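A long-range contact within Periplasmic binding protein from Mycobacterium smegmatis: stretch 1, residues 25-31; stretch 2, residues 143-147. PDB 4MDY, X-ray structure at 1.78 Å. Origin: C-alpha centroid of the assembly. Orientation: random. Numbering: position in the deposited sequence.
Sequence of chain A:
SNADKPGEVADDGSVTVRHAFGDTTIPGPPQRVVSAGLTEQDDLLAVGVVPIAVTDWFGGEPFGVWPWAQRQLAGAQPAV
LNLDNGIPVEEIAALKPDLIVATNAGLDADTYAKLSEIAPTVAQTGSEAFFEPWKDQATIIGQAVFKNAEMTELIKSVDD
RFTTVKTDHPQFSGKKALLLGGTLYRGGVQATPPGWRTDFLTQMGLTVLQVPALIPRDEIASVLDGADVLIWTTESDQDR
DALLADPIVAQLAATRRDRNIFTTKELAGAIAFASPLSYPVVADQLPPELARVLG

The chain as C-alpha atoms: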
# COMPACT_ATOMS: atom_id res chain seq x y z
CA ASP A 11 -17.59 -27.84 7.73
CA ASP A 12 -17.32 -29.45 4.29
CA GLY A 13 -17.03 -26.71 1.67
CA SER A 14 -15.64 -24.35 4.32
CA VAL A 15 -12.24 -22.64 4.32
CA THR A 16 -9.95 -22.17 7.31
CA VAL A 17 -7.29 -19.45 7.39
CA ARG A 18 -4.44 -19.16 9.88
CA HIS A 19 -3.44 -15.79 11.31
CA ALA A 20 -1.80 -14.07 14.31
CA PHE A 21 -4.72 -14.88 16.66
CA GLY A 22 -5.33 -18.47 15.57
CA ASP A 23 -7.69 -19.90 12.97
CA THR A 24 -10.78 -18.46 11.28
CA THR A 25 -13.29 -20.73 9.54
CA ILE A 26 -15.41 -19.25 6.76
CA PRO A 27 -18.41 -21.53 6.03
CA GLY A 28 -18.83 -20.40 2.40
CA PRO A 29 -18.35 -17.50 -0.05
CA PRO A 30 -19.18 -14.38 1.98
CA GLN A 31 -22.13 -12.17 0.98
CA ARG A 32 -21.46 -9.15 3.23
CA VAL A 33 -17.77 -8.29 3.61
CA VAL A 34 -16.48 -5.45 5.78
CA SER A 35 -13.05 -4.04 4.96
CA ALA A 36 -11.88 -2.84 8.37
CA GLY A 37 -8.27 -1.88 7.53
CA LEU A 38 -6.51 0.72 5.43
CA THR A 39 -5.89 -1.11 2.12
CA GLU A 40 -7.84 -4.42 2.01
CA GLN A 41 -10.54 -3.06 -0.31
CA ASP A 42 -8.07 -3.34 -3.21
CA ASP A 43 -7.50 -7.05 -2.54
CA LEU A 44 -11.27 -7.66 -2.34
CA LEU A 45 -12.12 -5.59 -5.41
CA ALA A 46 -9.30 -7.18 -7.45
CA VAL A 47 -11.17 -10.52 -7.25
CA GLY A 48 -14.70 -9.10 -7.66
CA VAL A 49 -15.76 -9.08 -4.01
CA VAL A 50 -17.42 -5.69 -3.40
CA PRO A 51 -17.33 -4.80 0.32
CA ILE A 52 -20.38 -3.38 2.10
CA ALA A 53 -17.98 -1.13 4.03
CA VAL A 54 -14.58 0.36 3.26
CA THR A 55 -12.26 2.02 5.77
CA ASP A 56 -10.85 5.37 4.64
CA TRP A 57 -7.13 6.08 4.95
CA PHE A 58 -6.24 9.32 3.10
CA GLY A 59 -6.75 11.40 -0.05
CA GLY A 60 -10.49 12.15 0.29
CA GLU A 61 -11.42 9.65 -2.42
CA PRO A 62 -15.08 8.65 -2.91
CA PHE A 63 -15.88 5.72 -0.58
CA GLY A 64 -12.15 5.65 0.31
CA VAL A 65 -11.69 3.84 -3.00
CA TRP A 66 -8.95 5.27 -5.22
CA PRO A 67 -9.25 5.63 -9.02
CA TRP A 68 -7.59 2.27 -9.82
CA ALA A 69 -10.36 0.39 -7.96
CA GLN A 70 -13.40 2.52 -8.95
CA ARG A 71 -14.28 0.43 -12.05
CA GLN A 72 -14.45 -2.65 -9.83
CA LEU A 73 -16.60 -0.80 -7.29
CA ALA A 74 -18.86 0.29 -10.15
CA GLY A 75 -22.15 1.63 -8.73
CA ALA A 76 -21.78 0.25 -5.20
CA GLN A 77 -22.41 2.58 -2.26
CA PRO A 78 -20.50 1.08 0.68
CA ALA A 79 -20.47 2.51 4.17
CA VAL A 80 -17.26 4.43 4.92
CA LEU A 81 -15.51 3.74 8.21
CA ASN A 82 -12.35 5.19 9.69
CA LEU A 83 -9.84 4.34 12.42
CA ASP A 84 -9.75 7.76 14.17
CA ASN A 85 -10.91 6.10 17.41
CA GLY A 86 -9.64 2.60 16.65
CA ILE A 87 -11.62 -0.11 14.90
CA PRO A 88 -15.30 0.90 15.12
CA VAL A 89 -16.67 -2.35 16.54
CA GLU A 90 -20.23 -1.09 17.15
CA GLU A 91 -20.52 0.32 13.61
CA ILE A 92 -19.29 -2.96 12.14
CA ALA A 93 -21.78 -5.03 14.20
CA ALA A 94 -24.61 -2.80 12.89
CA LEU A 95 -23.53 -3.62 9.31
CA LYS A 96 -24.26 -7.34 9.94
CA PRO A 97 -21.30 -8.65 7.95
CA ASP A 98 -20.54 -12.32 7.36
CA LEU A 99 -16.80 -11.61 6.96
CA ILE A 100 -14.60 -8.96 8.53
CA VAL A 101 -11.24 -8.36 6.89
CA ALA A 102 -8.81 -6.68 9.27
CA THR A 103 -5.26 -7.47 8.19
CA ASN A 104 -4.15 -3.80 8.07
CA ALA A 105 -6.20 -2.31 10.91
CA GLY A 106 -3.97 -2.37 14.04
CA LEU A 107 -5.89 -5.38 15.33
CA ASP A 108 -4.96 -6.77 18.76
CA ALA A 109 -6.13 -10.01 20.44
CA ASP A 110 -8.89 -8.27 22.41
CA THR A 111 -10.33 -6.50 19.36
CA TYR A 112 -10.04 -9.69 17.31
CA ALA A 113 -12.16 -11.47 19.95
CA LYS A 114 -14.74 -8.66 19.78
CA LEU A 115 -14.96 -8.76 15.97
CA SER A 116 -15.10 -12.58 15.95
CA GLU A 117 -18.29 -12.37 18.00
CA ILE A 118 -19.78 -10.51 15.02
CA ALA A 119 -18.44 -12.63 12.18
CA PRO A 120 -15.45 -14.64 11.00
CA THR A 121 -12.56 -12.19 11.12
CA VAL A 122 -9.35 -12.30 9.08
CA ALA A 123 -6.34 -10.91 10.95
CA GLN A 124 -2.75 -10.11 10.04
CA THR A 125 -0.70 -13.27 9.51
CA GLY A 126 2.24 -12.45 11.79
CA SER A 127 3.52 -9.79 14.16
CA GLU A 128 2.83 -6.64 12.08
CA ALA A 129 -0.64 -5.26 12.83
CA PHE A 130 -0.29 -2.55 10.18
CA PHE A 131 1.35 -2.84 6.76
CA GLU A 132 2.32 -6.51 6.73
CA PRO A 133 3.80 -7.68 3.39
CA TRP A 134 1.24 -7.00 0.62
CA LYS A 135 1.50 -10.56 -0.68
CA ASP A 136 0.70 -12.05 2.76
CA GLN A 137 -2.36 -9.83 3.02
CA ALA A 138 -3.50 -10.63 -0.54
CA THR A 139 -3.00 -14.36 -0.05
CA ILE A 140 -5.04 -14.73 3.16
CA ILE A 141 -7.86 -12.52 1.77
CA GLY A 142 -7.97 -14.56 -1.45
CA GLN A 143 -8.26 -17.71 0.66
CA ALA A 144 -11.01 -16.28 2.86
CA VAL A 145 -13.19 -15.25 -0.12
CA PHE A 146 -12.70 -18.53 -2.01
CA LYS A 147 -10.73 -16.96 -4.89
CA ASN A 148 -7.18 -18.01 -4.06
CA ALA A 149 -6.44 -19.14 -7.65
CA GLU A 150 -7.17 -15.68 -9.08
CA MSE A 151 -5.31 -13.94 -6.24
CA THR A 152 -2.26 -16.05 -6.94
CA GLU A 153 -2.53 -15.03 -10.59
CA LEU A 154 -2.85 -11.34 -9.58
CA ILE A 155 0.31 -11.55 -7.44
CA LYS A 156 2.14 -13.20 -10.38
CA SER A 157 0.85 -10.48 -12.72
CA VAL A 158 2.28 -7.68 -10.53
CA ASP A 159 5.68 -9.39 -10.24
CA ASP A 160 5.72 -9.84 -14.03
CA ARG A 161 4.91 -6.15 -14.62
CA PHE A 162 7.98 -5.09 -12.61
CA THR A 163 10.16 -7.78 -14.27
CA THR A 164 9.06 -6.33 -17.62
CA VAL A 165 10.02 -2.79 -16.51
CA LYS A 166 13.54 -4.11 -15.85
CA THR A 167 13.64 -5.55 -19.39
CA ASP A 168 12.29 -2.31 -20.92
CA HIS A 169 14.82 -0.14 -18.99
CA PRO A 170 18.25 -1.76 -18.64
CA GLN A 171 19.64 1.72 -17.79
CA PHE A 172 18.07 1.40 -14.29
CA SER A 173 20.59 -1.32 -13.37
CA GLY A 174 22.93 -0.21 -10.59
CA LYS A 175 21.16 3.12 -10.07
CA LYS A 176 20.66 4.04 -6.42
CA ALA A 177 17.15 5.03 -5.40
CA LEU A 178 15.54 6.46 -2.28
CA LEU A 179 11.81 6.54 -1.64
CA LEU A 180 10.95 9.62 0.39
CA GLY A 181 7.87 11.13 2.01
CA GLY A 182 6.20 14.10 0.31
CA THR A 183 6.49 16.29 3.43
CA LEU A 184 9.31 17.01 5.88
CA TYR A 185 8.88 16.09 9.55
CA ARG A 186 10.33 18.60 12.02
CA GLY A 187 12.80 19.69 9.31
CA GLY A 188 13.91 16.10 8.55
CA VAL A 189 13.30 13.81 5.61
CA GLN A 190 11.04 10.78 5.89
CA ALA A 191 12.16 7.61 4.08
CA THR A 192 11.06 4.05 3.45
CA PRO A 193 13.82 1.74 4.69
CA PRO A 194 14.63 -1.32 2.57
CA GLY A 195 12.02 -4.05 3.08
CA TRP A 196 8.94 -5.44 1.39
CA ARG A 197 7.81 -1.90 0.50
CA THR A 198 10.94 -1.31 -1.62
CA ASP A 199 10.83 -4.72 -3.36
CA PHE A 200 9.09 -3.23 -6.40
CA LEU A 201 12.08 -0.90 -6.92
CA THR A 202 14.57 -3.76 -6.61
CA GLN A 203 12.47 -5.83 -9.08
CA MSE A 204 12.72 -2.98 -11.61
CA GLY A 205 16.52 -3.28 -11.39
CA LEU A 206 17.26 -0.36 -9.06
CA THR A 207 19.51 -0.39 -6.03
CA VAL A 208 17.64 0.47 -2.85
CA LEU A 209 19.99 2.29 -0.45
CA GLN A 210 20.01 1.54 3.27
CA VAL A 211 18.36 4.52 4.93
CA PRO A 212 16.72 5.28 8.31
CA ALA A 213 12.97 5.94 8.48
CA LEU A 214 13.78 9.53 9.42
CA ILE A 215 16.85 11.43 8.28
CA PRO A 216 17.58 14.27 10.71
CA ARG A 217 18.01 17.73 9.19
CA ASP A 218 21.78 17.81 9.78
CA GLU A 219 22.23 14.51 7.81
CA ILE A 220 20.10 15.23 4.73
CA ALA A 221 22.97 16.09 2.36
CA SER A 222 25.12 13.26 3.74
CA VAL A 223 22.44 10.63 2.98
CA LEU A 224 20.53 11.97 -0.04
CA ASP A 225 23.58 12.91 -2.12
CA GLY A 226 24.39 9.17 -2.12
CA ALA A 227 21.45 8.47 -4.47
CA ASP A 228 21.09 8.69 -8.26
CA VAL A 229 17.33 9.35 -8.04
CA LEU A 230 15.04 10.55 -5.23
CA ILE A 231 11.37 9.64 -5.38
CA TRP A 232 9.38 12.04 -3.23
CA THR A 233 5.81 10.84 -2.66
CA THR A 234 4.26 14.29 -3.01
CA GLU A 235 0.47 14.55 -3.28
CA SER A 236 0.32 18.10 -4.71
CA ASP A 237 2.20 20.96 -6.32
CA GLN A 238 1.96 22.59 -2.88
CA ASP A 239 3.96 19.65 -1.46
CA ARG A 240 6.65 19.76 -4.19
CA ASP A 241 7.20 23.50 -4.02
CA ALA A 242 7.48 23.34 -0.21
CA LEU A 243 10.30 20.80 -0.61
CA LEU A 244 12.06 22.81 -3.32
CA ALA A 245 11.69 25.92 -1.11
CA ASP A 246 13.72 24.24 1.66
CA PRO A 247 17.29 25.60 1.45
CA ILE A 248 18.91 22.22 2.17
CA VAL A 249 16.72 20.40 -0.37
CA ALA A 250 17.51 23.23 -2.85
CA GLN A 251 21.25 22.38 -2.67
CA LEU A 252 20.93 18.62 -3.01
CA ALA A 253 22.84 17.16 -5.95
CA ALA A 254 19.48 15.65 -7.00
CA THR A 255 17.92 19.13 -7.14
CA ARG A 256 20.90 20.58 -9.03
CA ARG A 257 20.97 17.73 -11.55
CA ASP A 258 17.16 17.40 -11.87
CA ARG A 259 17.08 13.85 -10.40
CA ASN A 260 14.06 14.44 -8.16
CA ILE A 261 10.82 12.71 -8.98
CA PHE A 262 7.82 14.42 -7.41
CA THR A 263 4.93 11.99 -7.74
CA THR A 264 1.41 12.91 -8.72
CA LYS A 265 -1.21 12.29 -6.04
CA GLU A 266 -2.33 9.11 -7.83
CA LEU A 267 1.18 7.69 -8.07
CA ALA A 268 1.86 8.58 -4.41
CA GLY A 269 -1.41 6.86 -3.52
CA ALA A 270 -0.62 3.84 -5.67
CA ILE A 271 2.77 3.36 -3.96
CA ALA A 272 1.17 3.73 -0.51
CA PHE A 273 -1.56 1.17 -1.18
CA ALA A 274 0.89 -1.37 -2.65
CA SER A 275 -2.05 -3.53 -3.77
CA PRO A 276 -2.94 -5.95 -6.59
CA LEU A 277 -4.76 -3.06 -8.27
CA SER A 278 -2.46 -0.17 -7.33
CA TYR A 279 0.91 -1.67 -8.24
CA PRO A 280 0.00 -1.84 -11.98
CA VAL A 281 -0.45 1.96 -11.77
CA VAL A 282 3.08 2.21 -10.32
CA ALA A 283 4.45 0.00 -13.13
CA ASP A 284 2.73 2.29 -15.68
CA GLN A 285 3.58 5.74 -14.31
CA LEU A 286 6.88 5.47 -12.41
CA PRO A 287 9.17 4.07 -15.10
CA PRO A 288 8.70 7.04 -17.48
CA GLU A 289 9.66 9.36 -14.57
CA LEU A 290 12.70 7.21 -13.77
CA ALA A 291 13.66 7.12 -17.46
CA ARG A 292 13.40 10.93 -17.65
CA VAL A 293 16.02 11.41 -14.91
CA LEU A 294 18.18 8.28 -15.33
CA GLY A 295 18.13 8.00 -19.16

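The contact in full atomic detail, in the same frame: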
# COMPACT_ATOMS: atom_id res chain seq x y z
N THR A 25 -12.58 -19.90 10.50
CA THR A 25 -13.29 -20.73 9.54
C THR A 25 -14.41 -19.91 8.89
O THR A 25 -15.22 -19.28 9.58
CB THR A 25 -13.85 -22.01 10.18
OG1 THR A 25 -12.76 -22.78 10.70
CG2 THR A 25 -14.61 -22.86 9.17
N ILE A 26 -14.41 -19.93 7.56
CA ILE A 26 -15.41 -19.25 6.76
C ILE A 26 -16.27 -20.34 6.10
O ILE A 26 -15.78 -21.10 5.27
CB ILE A 26 -14.75 -18.33 5.69
CG1 ILE A 26 -13.75 -17.36 6.34
CG2 ILE A 26 -15.82 -17.55 4.94
CD1 ILE A 26 -12.30 -17.83 6.31
N PRO A 27 -17.55 -20.43 6.50
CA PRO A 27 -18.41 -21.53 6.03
C PRO A 27 -18.63 -21.60 4.51
O PRO A 27 -18.76 -22.69 3.95
CB PRO A 27 -19.74 -21.28 6.75
CG PRO A 27 -19.37 -20.51 7.96
CD PRO A 27 -18.21 -19.64 7.57
N GLY A 28 -18.67 -20.45 3.85
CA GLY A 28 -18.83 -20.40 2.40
C GLY A 28 -18.50 -19.02 1.87
O GLY A 28 -18.14 -18.15 2.65
N PRO A 29 -18.60 -18.82 0.54
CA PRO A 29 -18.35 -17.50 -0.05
C PRO A 29 -19.17 -16.40 0.63
O PRO A 29 -20.40 -16.50 0.69
CB PRO A 29 -18.77 -17.70 -1.50
CG PRO A 29 -18.50 -19.14 -1.76
CD PRO A 29 -18.89 -19.84 -0.49
N PRO A 30 -18.50 -15.37 1.15
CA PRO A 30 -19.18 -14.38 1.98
C PRO A 30 -20.00 -13.39 1.17
O PRO A 30 -19.56 -12.93 0.13
CB PRO A 30 -18.03 -13.69 2.70
CG PRO A 30 -16.89 -13.79 1.75
CD PRO A 30 -17.04 -15.15 1.13
N GLN A 31 -21.19 -13.06 1.67
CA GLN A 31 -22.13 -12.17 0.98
C GLN A 31 -22.00 -10.71 1.41
O GLN A 31 -22.30 -9.80 0.63
CB GLN A 31 -23.57 -12.62 1.26
CG GLN A 31 -23.82 -14.11 1.09
CD GLN A 31 -23.63 -14.56 -0.34
OE1 GLN A 31 -22.61 -15.17 -0.68
NE2 GLN A 31 -24.60 -14.25 -1.20
N GLN A 143 -7.81 -16.46 0.04
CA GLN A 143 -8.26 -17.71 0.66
C GLN A 143 -9.64 -17.57 1.30
O GLN A 143 -10.54 -18.37 1.04
CB GLN A 143 -7.24 -18.18 1.70
CG GLN A 143 -5.99 -18.76 1.06
CD GLN A 143 -4.86 -18.99 2.04
OE1 GLN A 143 -5.08 -19.20 3.23
NE2 GLN A 143 -3.64 -18.97 1.54
N ALA A 144 -9.79 -16.52 2.10
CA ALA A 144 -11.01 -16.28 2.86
C ALA A 144 -12.25 -16.03 2.00
O ALA A 144 -13.38 -16.28 2.45
CB ALA A 144 -10.80 -15.10 3.79
N VAL A 145 -12.06 -15.53 0.78
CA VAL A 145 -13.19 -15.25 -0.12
C VAL A 145 -13.32 -16.26 -1.25
O VAL A 145 -14.08 -16.05 -2.20
CB VAL A 145 -13.16 -13.79 -0.65
CG1 VAL A 145 -13.05 -12.82 0.51
CG2 VAL A 145 -12.04 -13.55 -1.67
N PHE A 146 -12.58 -17.37 -1.13
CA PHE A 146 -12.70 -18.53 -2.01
C PHE A 146 -12.25 -18.23 -3.45
O PHE A 146 -12.81 -18.76 -4.40
CB PHE A 146 -14.15 -19.07 -1.99
CG PHE A 146 -14.56 -19.68 -0.68
CD1 PHE A 146 -14.82 -18.90 0.43
CD2 PHE A 146 -14.73 -21.06 -0.58
CE1 PHE A 146 -15.21 -19.47 1.64
CE2 PHE A 146 -15.12 -21.64 0.62
CZ PHE A 146 -15.37 -20.84 1.73
N LYS A 147 -11.24 -17.37 -3.59
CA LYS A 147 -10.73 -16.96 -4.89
C LYS A 147 -9.20 -16.93 -4.86
O LYS A 147 -8.55 -16.04 -5.42
CB LYS A 147 -11.32 -15.60 -5.28
CG LYS A 147 -12.84 -15.62 -5.33
CD LYS A 147 -13.44 -14.43 -6.06
CE LYS A 147 -14.93 -14.33 -5.81
NZ LYS A 147 -15.56 -13.23 -6.62

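The most unusual feature of this contact is a proline set almost squarely over a phenylalanine ring. Pro29 CD lies 4.1 Å from the centroid of the Phe146 ring, 2° off the ring normal, in a CH-pi contact. Proline suits this place because its CD hydrogens are slightly polarised by the adjoining nitrogen. Pro29 CG also sits 4.1 Å from Phe146 CG.

No hydrogen bond joins the two stretches; packing holds them, with 281 Å² buried in all. Phe146 gives the largest share. It follows the end of a helix, with positive phi (67°), and Phe146 N donates a hydrogen bond to Gln143 O (3.1 Å). Its CA-to-CB bond points toward stretch 1, and chi1 is m. Gly28 C comes within 3.3 Å of Phe146 CE1. An ideal CB on Gly28 would point away from stretch 2 and clash with Pro29 CD at 3.0 Å. Ile26 O lies near the plane of the ring, at its edge, 3.6 Å from Phe146 CZ.

Ile26 is buried and branched, and it reaches two neighbours: Ile26 CG2 is 3.9 Å from Phe146 CE1, and Ile26 CD1 is 4.0 Å from Ala144 CB. Pro30 packs on Val145, Pro30 CG to Val145 CG1 at 4.2 Å. Ala144 O is buried 3.7 Å from Ile26 CG2 and has no polar partner in the model.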